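PDB 7D78: DltD domain-containing protein from Beauveria bassiana, which is a thioesterase of the alpha/beta hydrolase fold that probably cyclises polyketide chains into medium-ring lactones. Local coordinates for residues I176-R179 and Q180-R184. Numbering follows the deposited sequence.
Sequences IRDR and QSQLR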
loop_
_atom_site.group_PDB
_atom_site.type_symbol
_atom_site.label_atom_id
_atom_site.label_comp_id
_atom_site.label_asym_id
_atom_site.label_seq_id
_atom_site.Cartn_x
_atom_site.Cartn_y
_atom_site.Cartn_z
ATOM N N ILE A 176 14.994 -0.719 -7.907
ATOM C CA ILE A 176 15.740 0.496 -7.558
ATOM C C ILE A 176 16.436 1.063 -8.797
ATOM O O ILE A 176 16.457 2.285 -9.023
ATOM C CB ILE A 176 16.752 0.211 -6.431
ATOM C CG1 ILE A 176 16.025 -0.167 -5.134
ATOM C CG2 ILE A 176 17.686 1.431 -6.234
ATOM C CD1 ILE A 176 15.173 0.974 -4.558
ATOM N N ARG A 177 17.004 0.184 -9.626
ATOM C CA ARG A 177 17.675 0.650 -10.838
ATOM C C ARG A 177 16.695 1.301 -11.815
ATOM O O ARG A 177 17.030 2.304 -12.461
ATOM C CB ARG A 177 18.438 -0.513 -11.472
ATOM C CG ARG A 177 19.628 -0.864 -10.605
ATOM C CD ARG A 177 20.297 -2.163 -10.967
ATOM N NE ARG A 177 21.572 -2.278 -10.264
ATOM C CZ ARG A 177 22.327 -3.367 -10.271
ATOM N NH1 ARG A 177 21.923 -4.448 -10.929
ATOM N NH2 ARG A 177 23.484 -3.374 -9.612
ATOM N N ASP A 178 15.466 0.783 -11.905
ATOM C CA ASP A 178 14.464 1.450 -12.731
ATOM C C ASP A 178 14.126 2.839 -12.193
ATOM O O ASP A 178 13.924 3.781 -12.975
ATOM C CB ASP A 178 13.196 0.602 -12.839
ATOM C CG ASP A 178 12.084 1.328 -13.585
ATOM O OD1 ASP A 178 12.290 1.687 -14.766
ATOM O OD2 ASP A 178 11.002 1.549 -13.000
ATOM N N ARG A 179 14.059 3.000 -10.864
ATOM C CA ARG A 179 13.858 4.345 -10.314
ATOM C C ARG A 179 14.995 5.276 -10.724
ATOM O O ARG A 179 14.763 6.422 -11.131
ATOM C CB ARG A 179 13.750 4.314 -8.786
ATOM C CG ARG A 179 12.653 3.443 -8.203
ATOM C CD ARG A 179 12.510 3.738 -6.709
ATOM N NE ARG A 179 11.792 4.993 -6.506
ATOM C CZ ARG A 179 10.481 5.066 -6.284
ATOM N NH1 ARG A 179 9.760 3.950 -6.212
ATOM N NH2 ARG A 179 9.899 6.247 -6.126
ATOM N N GLN A 180 16.237 4.800 -10.600
ATOM C CA GLN A 180 17.386 5.614 -10.984
ATOM C C GLN A 180 17.311 5.998 -12.461
ATOM O O GLN A 180 17.577 7.151 -12.828
ATOM C CB GLN A 180 18.679 4.857 -10.676
ATOM C CG GLN A 180 18.900 4.550 -9.192
ATOM C CD GLN A 180 20.114 3.652 -8.951
ATOM O OE1 GLN A 180 20.095 2.466 -9.295
ATOM N NE2 GLN A 180 21.174 4.212 -8.360
ATOM N N SER A 181 16.938 5.048 -13.318
ATOM C CA SER A 181 16.765 5.340 -14.744
ATOM C C SER A 181 15.670 6.378 -14.978
ATOM O O SER A 181 15.836 7.295 -15.793
ATOM C CB SER A 181 16.459 4.038 -15.503
ATOM O OG SER A 181 15.976 4.286 -16.811
ATOM N N GLN A 182 14.542 6.260 -14.265
ATOM C CA GLN A 182 13.470 7.241 -14.415
ATOM C C GLN A 182 13.925 8.631 -13.983
ATOM O O GLN A 182 13.619 9.624 -14.649
ATOM C CB GLN A 182 12.238 6.809 -13.612
ATOM C CG GLN A 182 11.483 5.631 -14.218
ATOM C CD GLN A 182 10.115 5.472 -13.610
ATOM O OE1 GLN A 182 9.382 6.450 -13.448
ATOM N NE2 GLN A 182 9.770 4.245 -13.235
ATOM N N LEU A 183 14.671 8.718 -12.874
ATOM C CA LEU A 183 15.194 10.002 -12.414
ATOM C C LEU A 183 16.147 10.637 -13.418
ATOM O O LEU A 183 16.329 11.858 -13.395
ATOM C CB LEU A 183 15.900 9.830 -11.071
ATOM C CG LEU A 183 14.997 9.477 -9.877
ATOM C CD1 LEU A 183 15.843 9.214 -8.631
ATOM C CD2 LEU A 183 13.991 10.585 -9.608
ATOM N N ARG A 184 16.775 9.841 -14.280
ATOM C CA ARG A 184 17.597 10.375 -15.361
ATOM C C ARG A 184 16.778 10.869 -16.540
ATOM O O ARG A 184 17.360 11.392 -17.495
ATOM C CB ARG A 184 18.589 9.320 -15.858
ATOM C CG ARG A 184 19.356 8.642 -14.764
ATOM C CD ARG A 184 20.617 9.387 -14.380
ATOM N NE ARG A 184 21.648 8.457 -13.918
ATOM C CZ ARG A 184 22.826 8.818 -13.415
ATOM N NH1 ARG A 184 23.692 7.888 -13.026
ATOM N NH2 ARG A 184 23.134 10.105 -13.283
HETATM O O HOH W 1 21.938 0.280 -8.642
HETATM O O HOH W 2 13.318 3.669 -16.563
#
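Gln180 reaches back along helix 168-183 over the turn that holds Ile176 and Arg177. Its CG lies anti to its own carbonyl carbon (chi1 -63°), and the extended chain runs beside Arg177, pointing the same way. Gln180 OE1 rests 3.6 Å from Arg177 CG. The amide and guanidinium planes are nearly coplanar, 8° apart. A water joins them: it accepts from Arg177 NE at 3.1 Å, in the guanidinium plane, and donates to Gln180 OE1 at 2.9 Å.

The backbone carries the usual i to i+4 helical bonds, such as Leu183 N to Arg179 O at 2.9 Å. The Arg179 guanidinium forms salt bridges with Asp112 and Glu108 of the second subunit.

One turn after Asp178, Gln182 donates through NE2 to Asp178 OD2 at 3.0 Å. The carboxylate oxygen lies in the amide plane, but the nitrogen stands 38° out of the carboxylate plane. Asp178 OD2 also accepts from Gln237, and OD1 takes Phe189 N and a water that also accepts from Ser181 OG, itself hydrogen-bonded to Asn186. The buried Asp178 carboxylate is gripped by several donors, which probably favours its charged form and ties the end of helix 168-183 to the chain at Phe189 and to Gln237.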